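Local structure of succinylglutamate desuccinylase (Chromobacterium violaceum, 1YW4) at residues F7-A19 against A28-N40. The protein probably hydrolyses N-succinyl-L-glutamate to succinate and glutamate, the last step of arginine degradation by the AST pathway, using one zinc ion per subunit. Sequence-based numbering, arbitrary orientation.
Sequences FLQHALSSSDTRA and AARWLAPGCVELN
Trp31 is the large bump of this contact, projecting from the β-hairpin of strands 27–33 and 36–39 into a hollow between the N-terminal helix 7–12 and the chain that follows it. The hairpin closes through a type II turn from Ala33 to Cys36, with a classic bulge where Leu32 and Ala33 face Cys36. His10 CD2 lies over one face of the indole, toward its rim, 3.6 Å from Trp31 CE2, the ring planes oblique at 47°; Val37 CB lies over the opposite face, also toward the rim. His10 reaches this position with CG anti to its backbone N (chi1 176°). Trp21 packs edge-to-face with Phe7, His10 and Trp31. At the far end of the indole, Trp31 CH2 comes within 3.4 Å of Phe7 O. The Phe7 ring fills the next hollow along the hairpin, its edge meeting Ala29 CB and Val37 CG1, while Leu70 and Ala74 of helix 61–75 also touch it. Near the turn, Ala11 CB rests against Gly35 CA at 3.7 Å. Beyond the helix, the chain runs back over the hairpin and is tied to it by a nearly straight hydrogen bond from Trp31 N to Ala19 O (3.0 Å, 168°). Arg18, bent at chi2, lays its guanidinium flat over Ala33, with CZ 3.6 Å from Ala33 CA, and its NE makes a weak hydrogen bond to Leu32 O at 3.2 Å.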
loop_
_atom_site.group_PDB
_atom_site.type_symbol
_atom_site.label_atom_id
_atom_site.label_comp_id
_atom_site.label_asym_id
_atom_site.label_seq_id
_atom_site.Cartn_x
_atom_site.Cartn_y
_atom_site.Cartn_z
ATOM N N PHE A 7 34.417 4.852 -27.317
ATOM C CA PHE A 7 33.615 6.063 -27.279
ATOM C C PHE A 7 33.911 6.777 -25.962
ATOM O O PHE A 7 34.057 7.998 -25.923
ATOM C CB PHE A 7 32.124 5.710 -27.384
ATOM C CG PHE A 7 31.685 5.337 -28.788
ATOM C CD1 PHE A 7 30.769 6.125 -29.473
ATOM C CD2 PHE A 7 32.209 4.214 -29.430
ATOM C CE1 PHE A 7 30.372 5.813 -30.777
ATOM C CE2 PHE A 7 31.817 3.891 -30.741
ATOM C CZ PHE A 7 30.900 4.693 -31.409
ATOM N N LEU A 8 34.032 6.001 -24.890
ATOM C CA LEU A 8 34.302 6.551 -23.572
ATOM C C LEU A 8 35.607 7.339 -23.523
ATOM O O LEU A 8 35.638 8.479 -23.053
ATOM C CB LEU A 8 34.318 5.416 -22.533
ATOM C CG LEU A 8 34.643 5.728 -21.057
ATOM C CD1 LEU A 8 36.127 5.640 -20.853
ATOM C CD2 LEU A 8 34.100 7.103 -20.636
ATOM N N GLN A 9 36.682 6.739 -24.025
ATOM C CA GLN A 9 37.985 7.393 -24.015
ATOM C C GLN A 9 37.986 8.657 -24.873
ATOM O O GLN A 9 38.653 9.642 -24.550
ATOM C CB GLN A 9 39.068 6.431 -24.508
ATOM C CG GLN A 9 40.439 6.814 -24.018
ATOM C CD GLN A 9 40.472 6.926 -22.502
ATOM O OE1 GLN A 9 40.189 5.963 -21.785
ATOM N NE2 GLN A 9 40.801 8.112 -22.008
ATOM N N HIS A 10 37.250 8.624 -25.977
ATOM C CA HIS A 10 37.175 9.790 -26.843
ATOM C C HIS A 10 36.573 10.935 -26.038
ATOM O O HIS A 10 37.068 12.056 -26.080
ATOM C CB HIS A 10 36.294 9.511 -28.059
ATOM C CG HIS A 10 36.103 10.702 -28.943
ATOM N ND1 HIS A 10 37.074 11.149 -29.815
ATOM C CD2 HIS A 10 35.065 11.564 -29.062
ATOM C CE1 HIS A 10 36.641 12.234 -30.433
ATOM N NE2 HIS A 10 35.425 12.508 -29.992
ATOM N N ALA A 11 35.497 10.628 -25.313
ATOM C CA ALA A 11 34.787 11.595 -24.478
ATOM C C ALA A 11 35.678 12.147 -23.367
ATOM O O ALA A 11 35.653 13.343 -23.075
ATOM C CB ALA A 11 33.546 10.940 -23.867
ATOM N N LEU A 12 36.457 11.271 -22.742
ATOM C CA LEU A 12 37.352 11.696 -21.674
ATOM C C LEU A 12 38.545 12.471 -22.219
ATOM O O LEU A 12 38.916 13.512 -21.677
ATOM C CB LEU A 12 37.863 10.492 -20.882
ATOM C CG LEU A 12 36.869 9.808 -19.944
ATOM C CD1 LEU A 12 37.549 8.616 -19.286
ATOM C CD2 LEU A 12 36.388 10.797 -18.883
ATOM N N SER A 13 39.142 11.963 -23.293
ATOM C CA SER A 13 40.306 12.607 -23.898
ATOM C C SER A 13 39.913 13.776 -24.785
ATOM O O SER A 13 40.771 14.430 -25.378
ATOM C CB SER A 13 41.113 11.592 -24.710
ATOM O OG SER A 13 41.697 10.623 -23.856
ATOM N N SER A 14 38.608 14.022 -24.861
ATOM C CA SER A 14 38.045 15.113 -25.650
ATOM C C SER A 14 38.846 15.396 -26.913
ATOM O O SER A 14 39.287 16.523 -27.137
ATOM C CB SER A 14 37.972 16.383 -24.799
ATOM O OG SER A 14 37.269 16.148 -23.591
ATOM N N SER A 15 39.034 14.370 -27.737
ATOM C CA SER A 15 39.786 14.531 -28.974
ATOM C C SER A 15 39.193 15.648 -29.822
ATOM O O SER A 15 39.919 16.495 -30.348
ATOM C CB SER A 15 39.795 13.223 -29.761
ATOM O OG SER A 15 40.469 12.207 -29.036
ATOM N N ASP A 16 37.871 15.653 -29.947
ATOM C CA ASP A 16 37.184 16.679 -30.724
ATOM C C ASP A 16 36.081 17.282 -29.862
ATOM O O ASP A 16 36.329 17.679 -28.722
ATOM C CB ASP A 16 36.587 16.066 -31.993
ATOM C CG ASP A 16 37.604 15.266 -32.787
ATOM O OD1 ASP A 16 38.614 15.854 -33.236
ATOM O OD2 ASP A 16 37.392 14.047 -32.964
ATOM N N THR A 17 34.870 17.345 -30.410
ATOM C CA THR A 17 33.719 17.891 -29.697
ATOM C C THR A 17 32.383 17.465 -30.316
ATOM O O THR A 17 31.577 16.798 -29.666
ATOM C CB THR A 17 33.769 19.439 -29.643
ATOM O OG1 THR A 17 34.307 19.948 -30.871
ATOM C CG2 THR A 17 34.622 19.911 -28.474
ATOM N N ARG A 18 32.152 17.857 -31.564
ATOM C CA ARG A 18 30.916 17.523 -32.264
ATOM C C ARG A 18 31.176 16.774 -33.566
ATOM O O ARG A 18 30.483 16.973 -34.564
ATOM C CB ARG A 18 30.114 18.796 -32.554
ATOM C CG ARG A 18 29.167 19.228 -31.438
ATOM C CD ARG A 18 29.893 19.639 -30.167
ATOM N NE ARG A 18 28.966 20.219 -29.195
ATOM C CZ ARG A 18 29.324 20.729 -28.021
ATOM N NH1 ARG A 18 30.601 20.736 -27.658
ATOM N NH2 ARG A 18 28.405 21.239 -27.209
ATOM N N ALA A 19 32.178 15.905 -33.551
ATOM C CA ALA A 19 32.532 15.127 -34.733
ATOM C C ALA A 19 31.504 14.034 -35.003
ATOM O O ALA A 19 30.726 13.665 -34.122
ATOM C CB ALA A 19 33.908 14.509 -34.540
ATOM N N ALA A 28 25.392 6.677 -38.723
ATOM C CA ALA A 28 26.400 7.572 -38.182
ATOM C C ALA A 28 26.264 7.822 -36.688
ATOM O O ALA A 28 25.183 7.701 -36.116
ATOM C CB ALA A 28 26.362 8.902 -38.936
ATOM N N ALA A 29 27.380 8.175 -36.068
ATOM C CA ALA A 29 27.398 8.476 -34.646
ATOM C C ALA A 29 27.752 9.956 -34.567
ATOM O O ALA A 29 28.805 10.376 -35.058
ATOM C CB ALA A 29 28.441 7.630 -33.938
ATOM N N ARG A 30 26.861 10.743 -33.969
ATOM C CA ARG A 30 27.067 12.182 -33.852
ATOM C C ARG A 30 27.308 12.621 -32.421
ATOM O O ARG A 30 26.492 12.360 -31.540
ATOM C CB ARG A 30 25.848 12.950 -34.406
ATOM C CG ARG A 30 25.692 12.881 -35.917
ATOM C CD ARG A 30 24.386 13.513 -36.403
ATOM N NE ARG A 30 24.049 13.018 -37.737
ATOM C CZ ARG A 30 22.813 12.860 -38.203
ATOM N NH1 ARG A 30 21.769 13.161 -37.441
ATOM N NH2 ARG A 30 22.622 12.376 -39.431
ATOM N N TRP A 31 28.446 13.267 -32.183
ATOM C CA TRP A 31 28.738 13.781 -30.854
ATOM C C TRP A 31 27.997 15.102 -30.747
ATOM O O TRP A 31 28.309 16.059 -31.462
ATOM C CB TRP A 31 30.242 13.977 -30.677
ATOM C CG TRP A 31 30.939 12.665 -30.589
ATOM C CD1 TRP A 31 31.439 11.926 -31.625
ATOM C CD2 TRP A 31 31.101 11.867 -29.414
ATOM N NE1 TRP A 31 31.896 10.714 -31.167
ATOM C CE2 TRP A 31 31.704 10.653 -29.811
ATOM C CE3 TRP A 31 30.792 12.057 -28.060
ATOM C CZ2 TRP A 31 32.005 9.630 -28.901
ATOM C CZ3 TRP A 31 31.090 11.040 -27.157
ATOM C CH2 TRP A 31 31.693 9.844 -27.586
ATOM N N LEU A 32 27.006 15.138 -29.864
ATOM C CA LEU A 32 26.172 16.316 -29.672
ATOM C C LEU A 32 26.742 17.271 -28.640
ATOM O O LEU A 32 26.405 18.449 -28.634
ATOM C CB LEU A 32 24.769 15.880 -29.241
ATOM C CG LEU A 32 24.020 14.888 -30.148
ATOM C CD1 LEU A 32 22.664 14.577 -29.531
ATOM C CD2 LEU A 32 23.842 15.474 -31.549
ATOM N N ALA A 33 27.599 16.751 -27.768
ATOM C CA ALA A 33 28.235 17.537 -26.712
ATOM C C ALA A 33 29.269 16.616 -26.094
ATOM O O ALA A 33 29.371 15.462 -26.494
ATOM C CB ALA A 33 27.209 17.952 -25.658
ATOM N N PRO A 34 30.061 17.116 -25.129
ATOM C CA PRO A 34 31.066 16.251 -24.509
ATOM C C PRO A 34 30.396 15.034 -23.890
ATOM O O PRO A 34 29.412 15.155 -23.165
ATOM C CB PRO A 34 31.711 17.167 -23.475
ATOM C CG PRO A 34 31.629 18.520 -24.142
ATOM C CD PRO A 34 30.212 18.508 -24.665
ATOM N N GLY A 35 30.912 13.851 -24.196
ATOM C CA GLY A 35 30.322 12.647 -23.641
ATOM C C GLY A 35 28.904 12.311 -24.075
ATOM O O GLY A 35 28.297 11.410 -23.499
ATOM N N CYS A 36 28.354 13.020 -25.059
ATOM C CA CYS A 36 27.006 12.706 -25.532
ATOM C C CYS A 36 27.084 12.358 -27.007
ATOM O O CYS A 36 27.495 13.189 -27.815
ATOM C CB CYS A 36 26.071 13.900 -25.314
ATOM S SG CYS A 36 26.012 14.380 -23.545
ATOM N N VAL A 37 26.678 11.135 -27.350
ATOM C CA VAL A 37 26.729 10.671 -28.730
ATOM C C VAL A 37 25.434 9.964 -29.162
ATOM O O VAL A 37 24.916 9.072 -28.479
ATOM C CB VAL A 37 27.978 9.735 -28.958
ATOM C CG1 VAL A 37 27.894 8.499 -28.062
ATOM C CG2 VAL A 37 28.082 9.340 -30.436
ATOM N N GLU A 38 24.911 10.403 -30.301
ATOM C CA GLU A 38 23.680 9.868 -30.853
ATOM C C GLU A 38 23.979 8.974 -32.054
ATOM O O GLU A 38 24.667 9.395 -32.986
ATOM C CB GLU A 38 22.791 11.030 -31.284
ATOM C CG GLU A 38 21.479 10.609 -31.880
ATOM C CD GLU A 38 20.827 11.737 -32.643
ATOM O OE1 GLU A 38 19.871 12.333 -32.120
ATOM O OE2 GLU A 38 21.287 12.031 -33.765
ATOM N N LEU A 39 23.458 7.749 -32.032
ATOM C CA LEU A 39 23.678 6.805 -33.127
ATOM C C LEU A 39 22.341 6.444 -33.777
ATOM O O LEU A 39 21.349 6.237 -33.084
ATOM C CB LEU A 39 24.378 5.520 -32.619
ATOM C CG LEU A 39 25.755 5.632 -31.942
ATOM C CD1 LEU A 39 25.561 6.077 -30.497
ATOM C CD2 LEU A 39 26.479 4.287 -31.959
ATOM N N ASN A 40 22.315 6.393 -35.106
ATOM C CA ASN A 40 21.095 6.043 -35.845
ATOM C C ASN A 40 19.937 6.982 -35.494
ATOM O O ASN A 40 18.766 6.589 -35.516
ATOM C CB ASN A 40 20.693 4.595 -35.530
ATOM C CG ASN A 40 19.715 4.016 -36.546
ATOM O OD1 ASN A 40 18.903 3.145 -36.219
ATOM N ND2 ASN A 40 19.799 4.488 -37.784
HETATM O O HOH W 1 27.827 16.143 -34.486
#